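Local coordinates for protein polysialic acid O-acetyltransferase (Escherichia coli, PDB 3JQY) that transfers acetyl groups from acetyl-CoA to hydroxyls of long polysialic acid chains in the bacterial capsule, at residues N84-I88 with S104-I108; E71-V77 with S92-I98; I166-V170 with D232-Y238; H131-I135 with I219-T223. All coordinates share one frame; numbering follows the deposited sequence.

Contact 1 (N84-I88 with S104-I108); sequences NYVRI and SKVII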
loop_
_atom_site.group_PDB
_atom_site.type_symbol
_atom_site.label_atom_id
_atom_site.label_comp_id
_atom_site.label_asym_id
_atom_site.label_seq_id
_atom_site.Cartn_x
_atom_site.Cartn_y
_atom_site.Cartn_z
ATOM N N ASN B 84 -18.231 8.762 23.649
ATOM C CA ASN B 84 -16.898 8.840 23.054
ATOM C C ASN B 84 -16.207 10.143 23.430
ATOM O O ASN B 84 -16.867 11.124 23.771
ATOM C CB ASN B 84 -16.985 8.768 21.523
ATOM C CG ASN B 84 -17.611 7.477 21.030
ATOM O OD1 ASN B 84 -16.992 6.422 21.072
ATOM N ND2 ASN B 84 -18.832 7.568 20.532
ATOM N N TYR B 85 -14.878 10.156 23.333
ATOM C CA TYR B 85 -14.065 11.293 23.769
ATOM C C TYR B 85 -12.858 11.386 22.851
ATOM O O TYR B 85 -12.138 10.406 22.668
ATOM C CB TYR B 85 -13.597 11.058 25.207
ATOM C CG TYR B 85 -12.691 12.118 25.805
ATOM C CD1 TYR B 85 -13.216 13.252 26.415
ATOM C CD2 TYR B 85 -11.308 11.964 25.787
ATOM C CE1 TYR B 85 -12.386 14.212 26.981
ATOM C CE2 TYR B 85 -10.472 12.917 26.351
ATOM C CZ TYR B 85 -11.014 14.036 26.942
ATOM O OH TYR B 85 -10.171 14.974 27.494
ATOM N N VAL B 86 -12.660 12.552 22.249
ATOM C CA VAL B 86 -11.483 12.805 21.422
ATOM C C VAL B 86 -10.852 14.115 21.889
ATOM O O VAL B 86 -11.530 15.144 21.979
ATOM C CB VAL B 86 -11.843 12.913 19.920
ATOM C CG1 VAL B 86 -10.611 13.271 19.081
ATOM C CG2 VAL B 86 -12.466 11.608 19.418
ATOM N N ARG B 87 -9.559 14.072 22.203
ATOM C CA ARG B 87 -8.858 15.272 22.635
ATOM C C ARG B 87 -7.572 15.428 21.856
ATOM O O ARG B 87 -6.734 14.516 21.826
ATOM C CB ARG B 87 -8.537 15.230 24.129
ATOM C CG ARG B 87 -7.778 16.461 24.620
ATOM C CD ARG B 87 -7.434 16.348 26.113
ATOM N NE ARG B 87 -6.692 17.517 26.596
ATOM C CZ ARG B 87 -6.243 17.663 27.841
ATOM N NH1 ARG B 87 -6.453 16.713 28.742
ATOM N NH2 ARG B 87 -5.577 18.762 28.185
ATOM N N ILE B 88 -7.423 16.585 21.229
ATOM C CA ILE B 88 -6.230 16.883 20.457
ATOM C C ILE B 88 -5.473 18.015 21.140
ATOM O O ILE B 88 -5.966 19.136 21.234
ATOM C CB ILE B 88 -6.591 17.252 19.015
ATOM C CG1 ILE B 88 -7.369 16.104 18.360
ATOM C CG2 ILE B 88 -5.337 17.586 18.213
ATOM C CD1 ILE B 88 -7.778 16.364 16.928
ATOM N N SER B 104 -15.371 5.027 22.742
ATOM C CA SER B 104 -13.925 4.996 22.575
ATOM C C SER B 104 -13.304 6.336 22.970
ATOM O O SER B 104 -13.977 7.366 22.979
ATOM C CB SER B 104 -13.569 4.669 21.123
ATOM O OG SER B 104 -13.997 3.361 20.774
ATOM N N LYS B 105 -12.014 6.305 23.295
ATOM C CA LYS B 105 -11.240 7.508 23.575
ATOM C C LYS B 105 -10.074 7.598 22.600
ATOM O O LYS B 105 -9.342 6.635 22.409
ATOM C CB LYS B 105 -10.699 7.483 25.005
ATOM C CG LYS B 105 -11.757 7.446 26.087
ATOM C CD LYS B 105 -11.108 7.594 27.464
ATOM C CE LYS B 105 -11.972 6.994 28.563
ATOM N NZ LYS B 105 -13.287 7.679 28.689
ATOM N N VAL B 106 -9.908 8.752 21.970
ATOM C CA VAL B 106 -8.781 8.955 21.069
ATOM C C VAL B 106 -8.092 10.219 21.546
ATOM O O VAL B 106 -8.722 11.264 21.650
ATOM C CB VAL B 106 -9.227 9.102 19.608
ATOM C CG1 VAL B 106 -8.030 9.392 18.703
ATOM C CG2 VAL B 106 -9.945 7.825 19.144
ATOM N N ILE B 107 -6.809 10.105 21.866
ATOM C CA ILE B 107 -6.041 11.225 22.393
ATOM C C ILE B 107 -4.781 11.412 21.570
ATOM O O ILE B 107 -4.080 10.451 21.278
ATOM C CB ILE B 107 -5.617 10.991 23.862
ATOM C CG1 ILE B 107 -6.814 10.570 24.721
ATOM C CG2 ILE B 107 -4.928 12.236 24.426
ATOM C CD1 ILE B 107 -7.973 11.532 24.685
ATOM N N ILE B 108 -4.502 12.655 21.198
ATOM C CA ILE B 108 -3.303 12.981 20.442
ATOM C C ILE B 108 -2.525 14.059 21.196
ATOM O O ILE B 108 -3.053 15.129 21.477
ATOM C CB ILE B 108 -3.677 13.461 19.044
ATOM C CG1 ILE B 108 -4.429 12.341 18.304
ATOM C CG2 ILE B 108 -2.430 13.901 18.278
ATOM C CD1 ILE B 108 -4.965 12.741 16.953
#
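V86 and V106 lie side by side at matching places on two parallel strands, both pointing the same way, with V86 CG2 4.1 Å from V106 CB. Two residues on, the same face repeats the match less tightly: I88 CG1 stands 4.4 Å from I108 CD1. On the other face, in one of its two conformers, I107 CD1 lies at the Y85 ring edge, a doubtful contact. Between the faces the backbones are held by regular parallel pairing, in which the V106 N to Y85 O bond of 2.9 Å and the I108 N to R87 O bond of 3.0 Å run one way and Y85 and R87 donate back to S104 and V106. Just before the strands begin N84, its CG beside its own backbone N (chi1 -60°), accepts from S104 N through OD1 at 2.7 Å; the N-H approach is nearly straight (168°), though the donor is tilted out of the carbonyl plane. OD1 also takes a weak bond from G103 N. R87 sends its guanidinium off to a salt bridge with E67. The valine and isoleucine face packs on strands 71-80 and 97-101 inside the coil, while strand 63-66 continues the sheet beyond 85-88.

Contact 2 (E71-V77 with S92-I98); sequences ECRWLTV and SKIKGDI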
loop_
_atom_site.group_PDB
_atom_site.type_symbol
_atom_site.label_atom_id
_atom_site.label_comp_id
_atom_site.label_asym_id
_atom_site.label_seq_id
_atom_site.Cartn_x
_atom_site.Cartn_y
_atom_site.Cartn_z
ATOM N N GLU B 71 -3.188 22.739 14.336
ATOM C CA GLU B 71 -3.494 22.915 12.929
ATOM C C GLU B 71 -4.272 21.701 12.438
ATOM O O GLU B 71 -3.744 20.593 12.424
ATOM C CB GLU B 71 -2.199 23.045 12.127
ATOM C CG GLU B 71 -2.382 22.954 10.621
ATOM C CD GLU B 71 -1.052 22.840 9.891
ATOM O OE1 GLU B 71 -0.781 21.772 9.298
ATOM O OE2 GLU B 71 -0.272 23.816 9.920
ATOM N N CYS B 72 -5.530 21.909 12.066
ATOM C CA CYS B 72 -6.355 20.852 11.499
ATOM C C CYS B 72 -6.604 21.183 10.045
ATOM O O CYS B 72 -7.150 22.241 9.737
ATOM C CB CYS B 72 -7.700 20.773 12.214
ATOM S SG CYS B 72 -7.581 20.434 13.968
ATOM N N ARG B 73 -6.191 20.289 9.153
ATOM C CA ARG B 73 -6.459 20.459 7.729
ATOM C C ARG B 73 -7.059 19.186 7.145
ATOM O O ARG B 73 -6.463 18.107 7.223
ATOM C CB ARG B 73 -5.182 20.876 6.987
ATOM C CG ARG B 73 -4.600 22.187 7.511
ATOM C CD ARG B 73 -3.232 22.488 6.919
ATOM N NE ARG B 73 -3.294 22.740 5.482
ATOM C CZ ARG B 73 -3.616 23.910 4.936
ATOM N NH1 ARG B 73 -3.921 24.950 5.705
ATOM N NH2 ARG B 73 -3.632 24.038 3.615
ATOM N N TRP B 74 -8.250 19.323 6.574
ATOM C CA TRP B 74 -9.007 18.180 6.075
ATOM C C TRP B 74 -9.136 17.094 7.134
ATOM O O TRP B 74 -8.995 15.908 6.855
ATOM C CB TRP B 74 -8.394 17.639 4.779
ATOM C CG TRP B 74 -8.600 18.592 3.660
ATOM C CD1 TRP B 74 -9.729 18.741 2.906
ATOM C CD2 TRP B 74 -7.667 19.562 3.182
ATOM N NE1 TRP B 74 -9.552 19.740 1.981
ATOM C CE2 TRP B 74 -8.293 20.259 2.129
ATOM C CE3 TRP B 74 -6.359 19.902 3.534
ATOM C CZ2 TRP B 74 -7.656 21.276 1.423
ATOM C CZ3 TRP B 74 -5.727 20.917 2.834
ATOM C CH2 TRP B 74 -6.376 21.591 1.791
ATOM N N LEU B 75 -9.408 17.525 8.358
ATOM C CA LEU B 75 -9.684 16.591 9.439
ATOM C C LEU B 75 -11.189 16.328 9.518
ATOM O O LEU B 75 -11.987 17.267 9.486
ATOM C CB LEU B 75 -9.199 17.183 10.762
ATOM C CG LEU B 75 -9.605 16.401 12.013
ATOM C CD1 LEU B 75 -8.870 15.073 12.059
ATOM C CD2 LEU B 75 -9.324 17.220 13.265
ATOM N N THR B 76 -11.566 15.053 9.614
ATOM C CA THR B 76 -12.952 14.657 9.845
ATOM C C THR B 76 -12.976 13.792 11.096
ATOM O O THR B 76 -12.251 12.803 11.181
ATOM C CB THR B 76 -13.532 13.842 8.669
ATOM O OG1 THR B 76 -13.454 14.609 7.462
ATOM C CG2 THR B 76 -14.999 13.472 8.934
ATOM N N VAL B 77 -13.786 14.186 12.071
ATOM C CA VAL B 77 -13.967 13.407 13.293
ATOM C C VAL B 77 -15.408 12.931 13.344
ATOM O O VAL B 77 -16.332 13.739 13.352
ATOM C CB VAL B 77 -13.666 14.237 14.557
ATOM C CG1 VAL B 77 -13.782 13.369 15.783
ATOM C CG2 VAL B 77 -12.276 14.857 14.472
ATOM N N SER B 92 -0.198 20.604 17.989
ATOM C CA SER B 92 -0.133 19.447 17.108
ATOM C C SER B 92 -0.605 19.833 15.710
ATOM O O SER B 92 -1.201 20.892 15.515
ATOM C CB SER B 92 -0.994 18.308 17.656
ATOM O OG SER B 92 -2.326 18.744 17.866
ATOM N N LYS B 93 -0.344 18.968 14.738
ATOM C CA LYS B 93 -0.782 19.207 13.371
ATOM C C LYS B 93 -1.434 17.932 12.879
ATOM O O LYS B 93 -0.814 16.870 12.913
ATOM C CB LYS B 93 0.408 19.546 12.473
ATOM C CG LYS B 93 1.190 20.776 12.914
ATOM C CD LYS B 93 2.208 21.157 11.853
ATOM C CE LYS B 93 3.015 22.371 12.267
ATOM N NZ LYS B 93 3.973 22.760 11.194
ATOM N N ILE B 94 -2.679 18.026 12.426
ATOM C CA ILE B 94 -3.429 16.815 12.103
ATOM C C ILE B 94 -4.237 16.928 10.816
ATOM O O ILE B 94 -4.725 18.006 10.446
ATOM C CB ILE B 94 -4.346 16.401 13.272
ATOM C CG1 ILE B 94 -4.993 15.042 12.989
ATOM C CG2 ILE B 94 -5.385 17.473 13.530
ATOM C CD1 ILE B 94 -5.505 14.335 14.219
ATOM N N LYS B 95 -4.329 15.793 10.128
ATOM C CA LYS B 95 -5.145 15.620 8.941
ATOM C C LYS B 95 -5.761 14.226 9.045
ATOM O O LYS B 95 -5.351 13.431 9.886
ATOM C CB LYS B 95 -4.271 15.687 7.683
ATOM C CG LYS B 95 -3.380 16.918 7.623
ATOM C CD LYS B 95 -2.654 17.032 6.294
ATOM C CE LYS B 95 -1.685 18.205 6.320
ATOM N NZ LYS B 95 -1.473 18.770 4.961
ATOM N N GLY B 96 -6.738 13.925 8.196
ATOM C CA GLY B 96 -7.270 12.576 8.124
ATOM C C GLY B 96 -8.610 12.333 8.789
ATOM O O GLY B 96 -9.408 13.251 8.988
ATOM N N ASP B 97 -8.856 11.072 9.124
ATOM C CA ASP B 97 -10.159 10.655 9.613
ATOM C C ASP B 97 -10.034 9.955 10.951
ATOM O O ASP B 97 -9.338 8.949 11.065
ATOM C CB ASP B 97 -10.806 9.704 8.610
ATOM C CG ASP B 97 -11.137 10.389 7.295
ATOM O OD1 ASP B 97 -10.459 10.101 6.289
ATOM O OD2 ASP B 97 -12.062 11.227 7.277
ATOM N N ILE B 98 -10.724 10.481 11.958
ATOM C CA ILE B 98 -10.770 9.837 13.260
ATOM C C ILE B 98 -12.195 9.385 13.534
ATOM O O ILE B 98 -13.107 10.203 13.579
ATOM C CB ILE B 98 -10.357 10.798 14.389
ATOM C CG1 ILE B 98 -8.914 11.282 14.192
ATOM C CG2 ILE B 98 -10.521 10.118 15.743
ATOM C CD1 ILE B 98 -8.494 12.341 15.209
HETATM O O HOH W 1 -2.218 19.635 9.349
HETATM O O HOH W 2 2.354 23.753 8.998
HETATM O O HOH W 3 -10.826 13.884 6.305
#
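I94 and L75 meet because of their first torsions: I94 holds CG1 anti to its backbone N (chi1 -173°), which forces CG2 into the crowded position between N and carbonyl carbon, while L75 also sets CG anti to N (chi1 172°). I94 CG2 thereby touches C72 SG at 3.7 Å and L75 CD2 at 4.0 Å, and the other leucine methyl, CD1, reaches I98 CD1 at 4.2 Å. Outside this apolar lining, E71 and K93 cross with their charged ends too far apart for a salt bridge; one water spans them, 2.8 Å from E71 OE2 and 2.9 Å from K93 NZ, and N49 also binds OE2. R73 NH1 bonds to N49 O. Backbone pairing is parallel on both flanks, but between C72 and L75 the register slips by one residue, a beta bulge. There G96 N reaches W74 O at 3.3 Å from above the carbonyl plane, and at the backbone angles of G96 (phi 103°) a CB would jam against K95 O, which by itself calls for glycine. Successive coils bending together at R73-W74 and at G96, with aliphatic side chains stacked inward, are the corner of a left-handed beta-helix, the fold of hexapeptide-repeat acyltransferases.

Contact 3 (I166-V170 with D232-Y238); sequences ISSYV and DKRCSSY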
loop_
_atom_site.group_PDB
_atom_site.type_symbol
_atom_site.label_atom_id
_atom_site.label_comp_id
_atom_site.label_asym_id
_atom_site.label_seq_id
_atom_site.Cartn_x
_atom_site.Cartn_y
_atom_site.Cartn_z
ATOM N N ILE B 166 0.583 4.550 21.275
ATOM C CA ILE B 166 1.850 5.036 20.756
ATOM C C ILE B 166 2.449 6.000 21.774
ATOM O O ILE B 166 1.872 7.037 22.071
ATOM C CB ILE B 166 1.666 5.725 19.391
ATOM C CG1 ILE B 166 0.967 4.770 18.417
ATOM C CG2 ILE B 166 3.010 6.208 18.844
ATOM C CD1 ILE B 166 0.580 5.397 17.108
ATOM N N SER B 167 3.600 5.632 22.331
ATOM C CA SER B 167 4.235 6.459 23.353
ATOM C C SER B 167 4.712 7.791 22.789
ATOM O O SER B 167 4.707 8.005 21.579
ATOM C CB SER B 167 5.409 5.718 23.995
ATOM O OG SER B 167 4.954 4.596 24.734
ATOM N N SER B 168 5.145 8.678 23.676
ATOM C CA SER B 168 5.721 9.940 23.238
ATOM C C SER B 168 6.991 9.699 22.438
ATOM O O SER B 168 7.723 8.737 22.675
ATOM C CB SER B 168 6.015 10.846 24.439
ATOM O OG SER B 168 4.807 11.249 25.067
ATOM N N TYR B 169 7.237 10.586 21.484
ATOM C CA TYR B 169 8.477 10.600 20.711
ATOM C C TYR B 169 8.674 9.315 19.899
ATOM O O TYR B 169 9.726 8.673 19.955
ATOM C CB TYR B 169 9.695 10.907 21.600
ATOM C CG TYR B 169 10.844 11.485 20.805
ATOM C CD1 TYR B 169 10.705 12.701 20.158
ATOM C CD2 TYR B 169 12.050 10.802 20.675
ATOM C CE1 TYR B 169 11.734 13.243 19.406
ATOM C CE2 TYR B 169 13.105 11.346 19.922
ATOM C CZ TYR B 169 12.931 12.566 19.293
ATOM O OH TYR B 169 13.943 13.122 18.539
ATOM N N VAL B 170 7.644 8.966 19.137
ATOM C CA VAL B 170 7.710 7.858 18.193
ATOM C C VAL B 170 7.604 8.375 16.763
ATOM O O VAL B 170 6.820 9.277 16.479
ATOM C CB VAL B 170 6.595 6.826 18.463
ATOM C CG1 VAL B 170 6.506 5.812 17.330
ATOM C CG2 VAL B 170 6.861 6.124 19.790
ATOM N N ASP B 232 20.325 17.774 18.358
ATOM C CA ASP B 232 18.894 18.063 18.359
ATOM C C ASP B 232 18.345 18.127 19.779
ATOM O O ASP B 232 18.496 17.178 20.550
ATOM C CB ASP B 232 18.128 17.010 17.559
ATOM C CG ASP B 232 16.642 17.302 17.500
ATOM O OD1 ASP B 232 16.238 18.194 16.726
ATOM O OD2 ASP B 232 15.880 16.650 18.238
ATOM N N LYS B 233 17.707 19.243 20.120
ATOM C CA LYS B 233 17.214 19.457 21.483
ATOM C C LYS B 233 16.258 18.365 21.973
ATOM O O LYS B 233 16.471 17.791 23.042
ATOM C CB LYS B 233 16.553 20.832 21.618
ATOM C CG LYS B 233 17.521 22.008 21.586
ATOM C CD LYS B 233 16.801 23.308 21.919
ATOM C CE LYS B 233 17.761 24.483 22.008
ATOM N NZ LYS B 233 17.058 25.724 22.443
ATOM N N ARG B 234 15.209 18.085 21.201
ATOM C CA ARG B 234 14.189 17.112 21.608
ATOM C C ARG B 234 14.741 15.700 21.719
ATOM O O ARG B 234 14.427 14.968 22.664
ATOM C CB ARG B 234 13.008 17.119 20.634
ATOM C CG ARG B 234 11.983 18.191 20.921
ATOM C CD ARG B 234 10.903 18.238 19.852
ATOM N NE ARG B 234 10.041 19.407 20.012
ATOM C CZ ARG B 234 9.736 19.958 21.185
ATOM N NH1 ARG B 234 10.195 19.433 22.315
ATOM N NH2 ARG B 234 8.952 21.026 21.231
ATOM N N CYS B 235 15.553 15.314 20.742
ATOM C CA CYS B 235 16.220 14.021 20.769
ATOM C C CYS B 235 17.062 13.886 22.036
ATOM O O CYS B 235 16.985 12.882 22.742
ATOM C CB CYS B 235 17.106 13.862 19.531
ATOM S SG CYS B 235 17.847 12.236 19.369
ATOM N N SER B 236 17.876 14.903 22.312
ATOM C CA SER B 236 18.723 14.896 23.498
ATOM C C SER B 236 17.885 14.760 24.760
ATOM O O SER B 236 18.233 14.005 25.670
ATOM C CB SER B 236 19.575 16.168 23.565
ATOM O OG SER B 236 20.543 16.169 22.529
ATOM N N SER B 237 16.777 15.492 24.810
ATOM C CA SER B 237 15.905 15.482 25.978
ATOM C C SER B 237 15.341 14.087 26.228
ATOM O O SER B 237 15.447 13.550 27.333
ATOM C CB SER B 237 14.762 16.488 25.799
ATOM O OG SER B 237 13.836 16.403 26.870
ATOM N N TYR B 238 14.742 13.497 25.200
ATOM C CA TYR B 238 14.183 12.153 25.341
ATOM C C TYR B 238 15.265 11.104 25.596
ATOM O O TYR B 238 15.058 10.169 26.375
ATOM C CB TYR B 238 13.318 11.783 24.130
ATOM C CG TYR B 238 11.919 12.366 24.203
ATOM C CD1 TYR B 238 10.944 11.770 24.988
ATOM C CD2 TYR B 238 11.579 13.511 23.494
ATOM C CE1 TYR B 238 9.670 12.295 25.074
ATOM C CE2 TYR B 238 10.297 14.053 23.571
ATOM C CZ TYR B 238 9.350 13.432 24.359
ATOM O OH TYR B 238 8.082 13.953 24.443
HETATM O O HOH W 4 13.624 15.530 17.044
#
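Y169 and Y238 lay their rings almost parallel, 7° apart, but slid so far that they barely overlap, with centroids 4.5 Å from each other. What sits over the centre of the Y238 ring is instead Y169 CB, 3.5 Å from the centroid and practically on the ring normal, a CH-pi contact. In return, Y238 CD2 lies above the rim of the Y169 ring, 3.4 Å from CG. Two different rotamers produce this: Y169 has CG anti to its backbone N (chi1 -156°), on a residue with left-handed backbone angles, which extends the ring toward the helix, whereas Y238 turns CG beside its own N (chi1 -81°) and has its ring face over Y169 CB. The loop is a turn of the left-handed beta-helix, and the partner is the first part of helix 233-245, whose N-cap is D232: its OD2 accepts from C235 N at 2.9 Å. The same OD2 and Y169 OH, themselves 4.0 Å apart, share a water that donates to both. Y169 OH also lies 3.3 Å from C235 CA and is hydrogen-bonded to W220 O. The W220 ring stacks on the Y169 face opposite Y238. Y238 OH, close to S168 CB at 3.7 Å, is hydrogen-bonded to D132 OD2, and S168 OG is hydrogen-bonded to H131 N. C235 packs against F150 of a neighbouring subunit.

Contact 4 (H131-I135 with I219-T223); sequences HDCMI and IWART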
loop_
_atom_site.group_PDB
_atom_site.type_symbol
_atom_site.label_atom_id
_atom_site.label_comp_id
_atom_site.label_asym_id
_atom_site.label_seq_id
_atom_site.Cartn_x
_atom_site.Cartn_y
_atom_site.Cartn_z
ATOM N N HIS B 131 3.109 12.716 23.102
ATOM C CA HIS B 131 3.612 14.009 22.668
ATOM C C HIS B 131 4.802 13.816 21.748
ATOM O O HIS B 131 5.458 12.775 21.780
ATOM C CB HIS B 131 4.046 14.846 23.876
ATOM C CG HIS B 131 3.058 14.849 24.999
ATOM N ND1 HIS B 131 1.826 15.460 24.906
ATOM C CD2 HIS B 131 3.127 14.331 26.250
ATOM C CE1 HIS B 131 1.174 15.309 26.045
ATOM N NE2 HIS B 131 1.941 14.626 26.877
ATOM N N ASP B 132 5.070 14.822 20.924
ATOM C CA ASP B 132 6.289 14.879 20.119
ATOM C C ASP B 132 6.464 13.714 19.151
ATOM O O ASP B 132 7.595 13.333 18.831
ATOM C CB ASP B 132 7.523 14.977 21.022
ATOM C CG ASP B 132 7.512 16.216 21.878
ATOM O OD1 ASP B 132 7.382 17.326 21.313
ATOM O OD2 ASP B 132 7.639 16.078 23.115
ATOM N N CYS B 133 5.359 13.161 18.662
ATOM C CA CYS B 133 5.452 12.114 17.645
ATOM C C CYS B 133 5.503 12.680 16.227
ATOM O O CYS B 133 5.023 13.788 15.961
ATOM C CB CYS B 133 4.298 11.109 17.766
ATOM S SG CYS B 133 4.396 10.056 19.237
ATOM N N MET B 134 6.110 11.912 15.329
ATOM C CA MET B 134 6.122 12.237 13.912
ATOM C C MET B 134 5.433 11.097 13.180
ATOM O O MET B 134 6.004 10.018 13.017
ATOM C CB MET B 134 7.559 12.412 13.404
ATOM C CG MET B 134 7.650 12.810 11.925
ATOM S SD MET B 134 9.311 13.363 11.462
ATOM C CE MET B 134 10.230 11.829 11.598
ATOM N N ILE B 135 4.187 11.330 12.783
ATOM C CA ILE B 135 3.402 10.333 12.066
ATOM C C ILE B 135 3.352 10.719 10.591
ATOM O O ILE B 135 2.815 11.772 10.235
ATOM C CB ILE B 135 1.966 10.255 12.627
ATOM C CG1 ILE B 135 1.973 10.108 14.159
ATOM C CG2 ILE B 135 1.179 9.143 11.946
ATOM C CD1 ILE B 135 2.841 8.981 14.677
ATOM N N ILE B 219 17.420 5.677 18.606
ATOM C CA ILE B 219 16.514 6.803 18.793
ATOM C C ILE B 219 16.625 7.676 17.541
ATOM O O ILE B 219 17.655 7.665 16.868
ATOM C CB ILE B 219 16.861 7.610 20.064
ATOM C CG1 ILE B 219 15.677 8.484 20.486
ATOM C CG2 ILE B 219 18.124 8.453 19.858
ATOM C CD1 ILE B 219 15.814 9.071 21.886
ATOM N N TRP B 220 15.564 8.412 17.225
ATOM C CA TRP B 220 15.505 9.211 15.994
ATOM C C TRP B 220 15.450 10.699 16.311
ATOM O O TRP B 220 15.223 11.087 17.455
ATOM C CB TRP B 220 14.253 8.829 15.195
ATOM C CG TRP B 220 13.001 9.119 15.974
ATOM C CD1 TRP B 220 12.460 8.353 16.966
ATOM C CD2 TRP B 220 12.165 10.279 15.858
ATOM N NE1 TRP B 220 11.329 8.956 17.468
ATOM C CE2 TRP B 220 11.126 10.140 16.806
ATOM C CE3 TRP B 220 12.183 11.411 15.033
ATOM C CZ2 TRP B 220 10.112 11.093 16.952
ATOM C CZ3 TRP B 220 11.176 12.366 15.187
ATOM C CH2 TRP B 220 10.160 12.199 16.138
ATOM N N ALA B 221 15.652 11.530 15.291
ATOM C CA ALA B 221 15.438 12.966 15.426
ATOM C C ALA B 221 14.806 13.524 14.159
ATOM O O ALA B 221 14.896 12.919 13.087
ATOM C CB ALA B 221 16.751 13.685 15.733
ATOM N N ARG B 222 14.175 14.686 14.283
ATOM C CA ARG B 222 13.462 15.281 13.162
ATOM C C ARG B 222 14.417 15.969 12.176
ATOM O O ARG B 222 14.268 15.834 10.961
ATOM C CB ARG B 222 12.408 16.260 13.677
ATOM C CG ARG B 222 11.261 16.515 12.715
ATOM C CD ARG B 222 10.197 17.396 13.357
ATOM N NE ARG B 222 9.329 16.678 14.291
ATOM C CZ ARG B 222 8.107 16.256 13.982
ATOM N NH1 ARG B 222 7.360 15.626 14.881
ATOM N NH2 ARG B 222 7.626 16.473 12.763
ATOM N N THR B 223 15.407 16.687 12.699
ATOM C CA THR B 223 16.353 17.426 11.856
ATOM C C THR B 223 17.270 16.520 11.041
ATOM O O THR B 223 17.927 15.638 11.586
ATOM C CB THR B 223 17.275 18.335 12.690
ATOM O OG1 THR B 223 16.606 18.758 13.884
ATOM C CG2 THR B 223 17.701 19.554 11.872
HETATM O O HOH W 5 8.875 15.587 17.574
#
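M134 lies against both W220 and R222 and touches one or both with every atom of its side chain. CB starts the path, 3.5 Å from R222 NH1 and 3.8 Å from W220 CH2; it lies over one guanidinium face and also touches the indole. CG stays anti to the backbone N (chi1 -178°), which brings it to 3.8 Å from R222 NH2. SD comes next, again lying over the guanidinium face but displaced toward its rim; seen from the six-membered ring of W220 it is oblique, 5.3 Å from the centroid, a Met-aromatic contact. The bend at the last torsion (chi3 68°) then brings CE back to the indole, 3.8 Å from W220 CZ3. D132 O sits at the indole edge near CZ2. The guanidinium edge is polar: C133 O lies in its plane but takes only a weak bond from NH1, at 3.2 Å and bent to 126°. A water accepts from NH1 and donates to D132 O, while NH2 is hydrogen-bonded to T113 OG1. Across the trimer interface R222 O binds ND1 of H147 from a neighbouring subunit, a residue that by similarity helps bind acetyl-CoA, and M134 packs on that histidine too. Contacts on face and edge probably limit rotation of the guanidinium: its flat face rests on a polarisable sulfur, which probably suits the cation's face, and its edge meets C133 O weakly, a water and T113, with D132 OD1 6.7 Å from R222 NH1.

Contacts 1 and 2 are successive faces of the same coils: strands 71-80, 85-88, 93-95 and 97-101 follow one another around the beta-helix, and I108 and I88 of contact 1 pack directly on I94, I98 and L75 of contact 2. Both rely on parallel backbone bonding over an aliphatic interior; contact 1 is the more buried, whereas contact 2 has charged outer side chains bridged by water. Contacts 3 and 4, about 6 Å apart between centres, instead fasten the C-terminal segments onto the coil. They trade regular pairing for aromatic, sulfur and guanidinium packing, and interlock through D132 with Y238 and W220 with Y169. Contact 4 is buried and meets another subunit more extensively than the partly exposed contact 3.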